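Local coordinates for protein oxidoreductase, FMN-binding (Shewanella oneidensis, PDB 2GQ9) that binds FMN and probably acts as an NAD(P)H-linked flavin oxidoreductase of the Old Yellow Enzyme type, folded as a TIM barrel, at residues A[182-187]-A[231-236]; A[97-102]-A[173-178]. All coordinates share one frame; numbering follows the deposited sequence.

Contact 1 (A[182-187]-A[231-236]). With FMN (flavin mononucleotide), chain C; HBA (p-hydroxybenzaldehyde), chain D.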
loop_
_atom_site.group_PDB
_atom_site.type_symbol
_atom_site.label_atom_id
_atom_site.label_comp_id
_atom_site.label_asym_id
_atom_site.label_seq_id
_atom_site.Cartn_x
_atom_site.Cartn_y
_atom_site.Cartn_z
ATOM N N ALA A 182 -4.238 -3.912 2.674
ATOM C CA ALA A 182 -4.753 -5.193 3.148
ATOM C C ALA A 182 -3.888 -6.286 2.551
ATOM O O ALA A 182 -4.316 -7.434 2.396
ATOM C CB ALA A 182 -6.202 -5.371 2.717
ATOM N N ALA A 183 -2.650 -5.917 2.243
ATOM C CA ALA A 183 -1.710 -6.836 1.629
ATOM C C ALA A 183 -0.445 -7.078 2.434
ATOM O O ALA A 183 -0.320 -6.691 3.598
ATOM C CB ALA A 183 -1.327 -6.316 0.229
ATOM N N ASN A 184 0.487 -7.733 1.758
ATOM C CA ASN A 184 1.807 -8.067 2.254
ATOM C C ASN A 184 1.949 -8.535 3.694
ATOM O O ASN A 184 2.914 -8.200 4.384
ATOM C CB ASN A 184 2.750 -6.905 1.938
ATOM C CG ASN A 184 2.719 -6.552 0.456
ATOM O OD1 ASN A 184 2.271 -7.358 -0.363
ATOM N ND2 ASN A 184 3.195 -5.364 0.104
ATOM N N GLY A 185 0.985 -9.341 4.121
ATOM C CA GLY A 185 1.024 -9.918 5.451
ATOM C C GLY A 185 0.786 -9.024 6.644
ATOM O O GLY A 185 1.176 -9.377 7.755
ATOM N N TYR A 186 0.159 -7.872 6.435
ATOM C CA TYR A 186 -0.117 -6.978 7.543
ATOM C C TYR A 186 -1.469 -7.282 8.209
ATOM O O TYR A 186 -2.070 -8.319 7.919
ATOM C CB TYR A 186 0.044 -5.531 7.064
ATOM C CG TYR A 186 1.505 -5.275 6.739
ATOM C CD1 TYR A 186 1.923 -4.995 5.440
ATOM C CD2 TYR A 186 2.487 -5.416 7.726
ATOM C CE1 TYR A 186 3.276 -4.868 5.134
ATOM C CE2 TYR A 186 3.845 -5.288 7.427
ATOM C CZ TYR A 186 4.232 -5.016 6.125
ATOM O OH TYR A 186 5.567 -4.913 5.810
ATOM N N LEU A 187 -1.947 -6.410 9.098
ATOM C CA LEU A 187 -3.179 -6.695 9.854
ATOM C C LEU A 187 -4.383 -7.313 9.151
ATOM O O LEU A 187 -4.831 -8.394 9.536
ATOM C CB LEU A 187 -3.655 -5.460 10.631
ATOM C CG LEU A 187 -4.827 -5.769 11.582
ATOM C CD1 LEU A 187 -4.405 -6.868 12.544
ATOM C CD2 LEU A 187 -5.256 -4.518 12.357
ATOM N N GLY A 231 -9.466 3.068 -2.129
ATOM C CA GLY A 231 -8.831 2.016 -2.903
ATOM C C GLY A 231 -8.373 0.958 -1.911
ATOM O O GLY A 231 -8.225 1.238 -0.721
ATOM N N VAL A 232 -8.150 -0.264 -2.379
ATOM C CA VAL A 232 -7.717 -1.332 -1.479
ATOM C C VAL A 232 -6.616 -2.145 -2.128
ATOM O O VAL A 232 -6.689 -2.434 -3.317
ATOM C CB VAL A 232 -8.900 -2.273 -1.146
ATOM C CG1 VAL A 232 -8.417 -3.456 -0.310
ATOM C CG2 VAL A 232 -9.980 -1.501 -0.403
ATOM N N ARG A 233 -5.589 -2.505 -1.358
ATOM C CA ARG A 233 -4.506 -3.304 -1.916
ATOM C C ARG A 233 -4.503 -4.711 -1.323
ATOM O O ARG A 233 -4.608 -4.877 -0.107
ATOM C CB ARG A 233 -3.146 -2.641 -1.662
ATOM C CG ARG A 233 -2.075 -3.195 -2.594
ATOM C CD ARG A 233 -0.697 -2.567 -2.428
ATOM N NE ARG A 233 0.011 -2.640 -3.708
ATOM C CZ ARG A 233 1.330 -2.618 -3.869
ATOM N NH1 ARG A 233 2.133 -2.533 -2.833
ATOM N NH2 ARG A 233 1.844 -2.663 -5.091
ATOM N N LEU A 234 -4.382 -5.715 -2.189
ATOM C CA LEU A 234 -4.346 -7.115 -1.759
ATOM C C LEU A 234 -3.098 -7.805 -2.309
ATOM O O LEU A 234 -2.487 -7.329 -3.269
ATOM C CB LEU A 234 -5.587 -7.858 -2.269
ATOM C CG LEU A 234 -6.953 -7.330 -1.829
ATOM C CD1 LEU A 234 -8.050 -8.102 -2.551
ATOM C CD2 LEU A 234 -7.099 -7.470 -0.309
ATOM N N ALA A 235 -2.722 -8.923 -1.697
ATOM C CA ALA A 235 -1.567 -9.702 -2.135
ATOM C C ALA A 235 -2.017 -11.162 -2.091
ATOM O O ALA A 235 -1.716 -11.896 -1.152
ATOM C CB ALA A 235 -0.389 -9.480 -1.206
ATOM N N PRO A 236 -2.752 -11.597 -3.119
ATOM C CA PRO A 236 -3.264 -12.966 -3.201
ATOM C C PRO A 236 -2.255 -14.103 -3.094
ATOM O O PRO A 236 -2.444 -15.034 -2.304
ATOM C CB PRO A 236 -3.977 -12.988 -4.553
ATOM C CG PRO A 236 -4.359 -11.560 -4.770
ATOM C CD PRO A 236 -3.132 -10.831 -4.318
HETATM N N1 FMN C . 4.019 -2.046 -0.686
HETATM C C2 FMN C . 2.971 -1.554 0.123
HETATM O O2 FMN C . 1.848 -1.936 0.000
HETATM N N3 FMN C . 3.307 -0.523 1.080
HETATM C C4 FMN C . 4.542 0.020 1.298
HETATM O O4 FMN C . 4.733 0.814 2.197
HETATM C C4A FMN C . 5.668 -0.571 0.535
HETATM N N5 FMN C . 6.976 -0.316 0.888
HETATM C C5A FMN C . 7.947 -0.698 -0.005
HETATM C C6 FMN C . 9.334 -0.202 0.198
HETATM C C7 FMN C . 10.380 -0.450 -0.779
HETATM C C7M FMN C . 11.751 0.179 -0.570
HETATM C C8 FMN C . 10.072 -1.293 -1.931
HETATM C C8M FMN C . 11.124 -1.551 -3.052
HETATM C C9 FMN C . 8.735 -1.817 -2.098
HETATM C C9A FMN C . 7.694 -1.552 -1.172
HETATM N N10 FMN C . 6.299 -1.948 -1.328
HETATM C C10 FMN C . 5.256 -1.595 -0.493
HETATM C "C1'" FMN C . 5.972 -2.867 -2.485
HETATM C "C2'" FMN C . 5.761 -2.040 -3.745
HETATM O "O2'" FMN C . 4.626 -1.170 -3.667
HETATM C "C3'" FMN C . 5.626 -2.885 -5.017
HETATM O "O3'" FMN C . 4.405 -3.647 -4.978
HETATM C "C4'" FMN C . 6.804 -3.838 -5.197
HETATM O "O4'" FMN C . 8.082 -3.131 -5.081
HETATM C "C5'" FMN C . 6.760 -4.601 -6.506
HETATM O "O5'" FMN C . 6.920 -3.703 -7.656
HETATM P P FMN C . 8.296 -3.487 -8.421
HETATM O O1P FMN C . 9.259 -2.775 -7.528
HETATM O O2P FMN C . 8.765 -4.853 -8.887
HETATM O O3P FMN C . 7.908 -2.592 -9.624
HETATM C "C1'" HBA D . 9.138 -2.319 3.434
HETATM O "O1'" HBA D . 10.070 -2.818 2.835
HETATM C C1 HBA D . 7.754 -2.689 3.101
HETATM C C2 HBA D . 6.664 -2.089 3.801
HETATM C C3 HBA D . 5.359 -2.503 3.511
HETATM C C4 HBA D . 5.132 -3.503 2.534
HETATM C C5 HBA D . 6.188 -4.099 1.793
HETATM C C6 HBA D . 7.478 -3.658 2.080
HETATM O O4 HBA D . 3.868 -3.664 2.086
HETATM O O HOH W 1 -3.958 -9.645 0.747
#

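Contact 2 (A[97-102]-A[173-178]). With FMN (flavin mononucleotide), chain C; HBA (p-hydroxybenzaldehyde), chain D.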
loop_
_atom_site.group_PDB
_atom_site.type_symbol
_atom_site.label_atom_id
_atom_site.label_comp_id
_atom_site.label_asym_id
_atom_site.label_seq_id
_atom_site.Cartn_x
_atom_site.Cartn_y
_atom_site.Cartn_z
ATOM N N ILE A 97 -2.814 11.940 -5.576
ATOM C CA ILE A 97 -2.090 11.160 -4.575
ATOM C C ILE A 97 -3.019 10.611 -3.502
ATOM O O ILE A 97 -3.848 11.332 -2.940
ATOM C CB ILE A 97 -0.935 11.982 -3.918
ATOM C CG1 ILE A 97 -0.205 11.118 -2.889
ATOM C CG2 ILE A 97 -1.474 13.236 -3.227
ATOM C CD1 ILE A 97 1.052 11.780 -2.316
ATOM N N PHE A 98 -2.888 9.314 -3.253
ATOM C CA PHE A 98 -3.679 8.602 -2.249
ATOM C C PHE A 98 -2.760 8.218 -1.099
ATOM O O PHE A 98 -1.585 7.915 -1.308
ATOM C CB PHE A 98 -4.274 7.319 -2.842
ATOM C CG PHE A 98 -5.600 7.505 -3.540
ATOM C CD1 PHE A 98 -5.831 8.600 -4.367
ATOM C CD2 PHE A 98 -6.604 6.560 -3.386
ATOM C CE1 PHE A 98 -7.052 8.748 -5.034
ATOM C CE2 PHE A 98 -7.829 6.693 -4.044
ATOM C CZ PHE A 98 -8.052 7.794 -4.873
ATOM N N ALA A 99 -3.302 8.220 0.115
ATOM C CA ALA A 99 -2.535 7.855 1.300
ATOM C C ALA A 99 -2.768 6.381 1.617
ATOM O O ALA A 99 -3.915 5.953 1.732
ATOM C CB ALA A 99 -2.984 8.713 2.488
ATOM N N GLN A 100 -1.700 5.594 1.752
ATOM C CA GLN A 100 -1.902 4.185 2.073
ATOM C C GLN A 100 -2.019 4.034 3.580
ATOM O O GLN A 100 -1.023 4.144 4.299
ATOM C CB GLN A 100 -0.759 3.295 1.559
ATOM C CG GLN A 100 -1.075 1.811 1.815
ATOM C CD GLN A 100 0.057 0.870 1.495
ATOM O OE1 GLN A 100 1.139 0.969 2.064
ATOM N NE2 GLN A 100 -0.194 -0.065 0.591
ATOM N N LEU A 101 -3.243 3.793 4.054
ATOM C CA LEU A 101 -3.503 3.643 5.487
ATOM C C LEU A 101 -2.986 2.287 5.922
ATOM O O LEU A 101 -3.412 1.250 5.414
ATOM C CB LEU A 101 -4.993 3.782 5.772
ATOM C CG LEU A 101 -5.600 5.086 5.257
ATOM C CD1 LEU A 101 -7.050 5.150 5.699
ATOM C CD2 LEU A 101 -4.817 6.288 5.787
ATOM N N TRP A 102 -2.084 2.316 6.897
ATOM C CA TRP A 102 -1.385 1.124 7.354
ATOM C C TRP A 102 -1.555 0.680 8.800
ATOM O O TRP A 102 -1.579 1.501 9.721
ATOM C CB TRP A 102 0.102 1.390 7.111
ATOM C CG TRP A 102 1.034 0.234 7.015
ATOM C CD1 TRP A 102 0.723 -1.082 6.795
ATOM C CD2 TRP A 102 2.462 0.321 6.983
ATOM N NE1 TRP A 102 1.877 -1.816 6.619
ATOM C CE2 TRP A 102 2.956 -0.980 6.729
ATOM C CE3 TRP A 102 3.371 1.375 7.138
ATOM C CZ2 TRP A 102 4.322 -1.250 6.625
ATOM C CZ3 TRP A 102 4.730 1.107 7.033
ATOM C CH2 TRP A 102 5.193 -0.195 6.778
ATOM N N ALA A 173 -5.499 16.317 5.157
ATOM C CA ALA A 173 -4.116 16.473 4.710
ATOM C C ALA A 173 -4.028 16.767 3.214
ATOM O O ALA A 173 -2.934 16.937 2.672
ATOM C CB ALA A 173 -3.317 15.222 5.035
ATOM N N GLY A 174 -5.174 16.798 2.539
ATOM C CA GLY A 174 -5.172 17.107 1.120
ATOM C C GLY A 174 -5.033 15.954 0.146
ATOM O O GLY A 174 -4.903 16.185 -1.059
ATOM N N PHE A 175 -5.044 14.722 0.644
ATOM C CA PHE A 175 -4.950 13.567 -0.247
ATOM C C PHE A 175 -6.227 13.467 -1.068
ATOM O O PHE A 175 -7.296 13.875 -0.616
ATOM C CB PHE A 175 -4.786 12.272 0.544
ATOM C CG PHE A 175 -3.405 12.059 1.080
ATOM C CD1 PHE A 175 -3.105 12.350 2.409
ATOM C CD2 PHE A 175 -2.409 11.529 0.259
ATOM C CE1 PHE A 175 -1.828 12.112 2.926
ATOM C CE2 PHE A 175 -1.123 11.287 0.759
ATOM C CZ PHE A 175 -0.831 11.574 2.088
ATOM N N ASP A 176 -6.119 12.912 -2.268
ATOM C CA ASP A 176 -7.278 12.752 -3.139
ATOM C C ASP A 176 -8.069 11.508 -2.770
ATOM O O ASP A 176 -9.212 11.321 -3.202
ATOM C CB ASP A 176 -6.816 12.672 -4.589
ATOM C CG ASP A 176 -6.071 13.910 -5.015
ATOM O OD1 ASP A 176 -6.715 14.984 -5.108
ATOM O OD2 ASP A 176 -4.844 13.813 -5.237
ATOM N N GLY A 177 -7.453 10.653 -1.963
ATOM C CA GLY A 177 -8.114 9.432 -1.553
ATOM C C GLY A 177 -7.197 8.631 -0.663
ATOM O O GLY A 177 -6.118 9.106 -0.302
ATOM N N ILE A 178 -7.624 7.427 -0.293
ATOM C CA ILE A 178 -6.804 6.570 0.549
ATOM C C ILE A 178 -6.747 5.158 -0.023
ATOM O O ILE A 178 -7.648 4.743 -0.743
ATOM C CB ILE A 178 -7.341 6.486 2.010
ATOM C CG1 ILE A 178 -8.716 5.799 2.053
ATOM C CG2 ILE A 178 -7.409 7.882 2.624
ATOM C CD1 ILE A 178 -8.634 4.267 2.237
HETATM N N1 FMN C . 4.019 -2.046 -0.686
HETATM C C2 FMN C . 2.971 -1.554 0.123
HETATM O O2 FMN C . 1.848 -1.936 0.000
HETATM N N3 FMN C . 3.307 -0.523 1.080
HETATM C C4 FMN C . 4.542 0.020 1.298
HETATM O O4 FMN C . 4.733 0.814 2.197
HETATM C C4A FMN C . 5.668 -0.571 0.535
HETATM N N5 FMN C . 6.976 -0.316 0.888
HETATM C C5A FMN C . 7.947 -0.698 -0.005
HETATM C C6 FMN C . 9.334 -0.202 0.198
HETATM C C7 FMN C . 10.380 -0.450 -0.779
HETATM C C7M FMN C . 11.751 0.179 -0.570
HETATM C C8 FMN C . 10.072 -1.293 -1.931
HETATM C C8M FMN C . 11.124 -1.551 -3.052
HETATM C C9 FMN C . 8.735 -1.817 -2.098
HETATM C C9A FMN C . 7.694 -1.552 -1.172
HETATM N N10 FMN C . 6.299 -1.948 -1.328
HETATM C C10 FMN C . 5.256 -1.595 -0.493
HETATM C "C1'" FMN C . 5.972 -2.867 -2.485
HETATM C "C2'" FMN C . 5.761 -2.040 -3.745
HETATM O "O2'" FMN C . 4.626 -1.170 -3.667
HETATM C "C3'" FMN C . 5.626 -2.885 -5.017
HETATM O "O3'" FMN C . 4.405 -3.647 -4.978
HETATM C "C4'" FMN C . 6.804 -3.838 -5.197
HETATM O "O4'" FMN C . 8.082 -3.131 -5.081
HETATM C "C5'" FMN C . 6.760 -4.601 -6.506
HETATM O "O5'" FMN C . 6.920 -3.703 -7.656
HETATM P P FMN C . 8.296 -3.487 -8.421
HETATM O O1P FMN C . 9.259 -2.775 -7.528
HETATM O O2P FMN C . 8.765 -4.853 -8.887
HETATM O O3P FMN C . 7.908 -2.592 -9.624
HETATM C "C1'" HBA D . 9.138 -2.319 3.434
HETATM O "O1'" HBA D . 10.070 -2.818 2.835
HETATM C C1 HBA D . 7.754 -2.689 3.101
HETATM C C2 HBA D . 6.664 -2.089 3.801
HETATM C C3 HBA D . 5.359 -2.503 3.511
HETATM C C4 HBA D . 5.132 -3.503 2.534
HETATM C C5 HBA D . 6.188 -4.099 1.793
HETATM C C6 HBA D . 7.478 -3.658 2.080
HETATM O O4 HBA D . 3.868 -3.664 2.086
#

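Contact 1 (A[182-187]-A[231-236])
Ala182 and Arg233 meet through their backbones: Ala182 N donates to Arg233 O at 3.0 Å, a bent bond (134°) in the carbonyl plane. A water bridges the two segments, donating to Ala182 O and accepting from Ala235 N. Ala183 CB rests on the peptide leading from Leu234 to Ala235 and meets Ala235 CB at 3.6 Å, while Leu234 CD2 reaches back to Ala182 CB. The Arg233 side chain runs from this seam to the flavin. Its CB carries CG anti to the backbone N (chi1 -162°), and the chain continues extended to NE; CG passes beside Ala183 CB, and CD lies near FMN O2. Arg233 CZ comes closest to FMN O3' (3.4 Å). Arg233 NH1 donates to FMN O2 at 2.9 Å. The same Arg233 NH1 donates to FMN O2' at 3.0 Å. It also bonds weakly to O3', which Arg233 NH2 grips at 2.7 Å. Flavin N1 lies at the guanidinium edge, in its plane, so the positive charge would probably favour negative charge at N1–C2=O2 in reduced flavin. Asn184 ND2 makes a nearly straight bond (170°) to the phenol oxygen O4 of p-hydroxybenzaldehyde at 2.7 Å, and His181 also binds this ligand, as in Old Yellow Enzyme relatives. Asn184 OD1 packs against Ala235 CB. The type I' turn from Ala183 to Tyr186 brings the Tyr186 ring edge to O4. Buried at the C-terminal mouth of the TIM barrel, where flavin and ligand bind, the loop following strand 177-181 lies against the end of strand 230-234, with strand 266-270 beyond and helix 248-261 covering Val232 and Leu234.

Contact 2 (A[97-102]-A[173-178])
Two CH-pi contacts hold Phe98, Ala99, Phe175 and Gly177 together. Gly177 CA stands over the centre of the Phe98 ring, 3.5 Å from its centroid and 1° off the normal; Ala99 CB sits equally squarely over the Phe175 ring, 3.4 Å from that centroid. Phe98 has CG beside its backbone N (chi1 -87°), a torsion that lays the ring across the neighbouring strand. A CB on Gly177 would collide with Phe98 CZ, which explains the fit of a glycine under the ring. An alanine in place of Phe98 would remove this aromatic face and would probably leave Gly177 uncovered, with a gap beside Tyr266, whose ring also meets Phe98. The backbone fixes this register: Ala99 N donates to Gly177 O at 3.0 Å, with Ala99 N tilted 25° out of the Gly177 carbonyl plane, and Ala99 pairs with Ile178 in parallel. Asp176 ties down the strand's start twice, its N bonding to Ile97 O at 2.8 Å while its OD2 accepts from Ile97 N, also at 2.8 Å, through the anti lone pair. His91, a further partner of OD2, helps position the carboxylate. Leu101 CD1 meets Ile178 CD1 at 3.9 Å. The CB of Gln100 is directed away from segment 173-178, and its extended chain reaches FMN, where OE1 accepts from N3 and NE2 donates to O2, the amide being steadied by Glu179. Strands 96-102 and 177-181 are adjacent in the barrel; a Schellman motif at Gly174 ends helix 153-172, which backs Phe175 and Ile178, while helices 77-91 and 212-225 cover Ile97 and Leu101 respectively.

How the contacts relate
Contacts 1 and 2 lie about 16 Å apart between centres, yet share one barrel wall: strand 177-181 is flanked by 96-102 and 230-234, and Gly231 N approaches Ile178 O at 2.8 Å, a probable hydrogen bond. Their side chains converge on the flavin, where Arg233 CD lies 4.0 Å from Gln100 NE2, and both residues bind the pyrimidine oxygen O2. Around p-hydroxybenzaldehyde, Tyr186 CD1 packs 3.4 Å from Trp102 NE1, an edge-to-face pair through which the two contacts line one ligand pocket. Contact 2 pairs strand 96-102 with the N-terminal start of strand 177-181; contact 1 lies at the C-terminal end of strand 230-234.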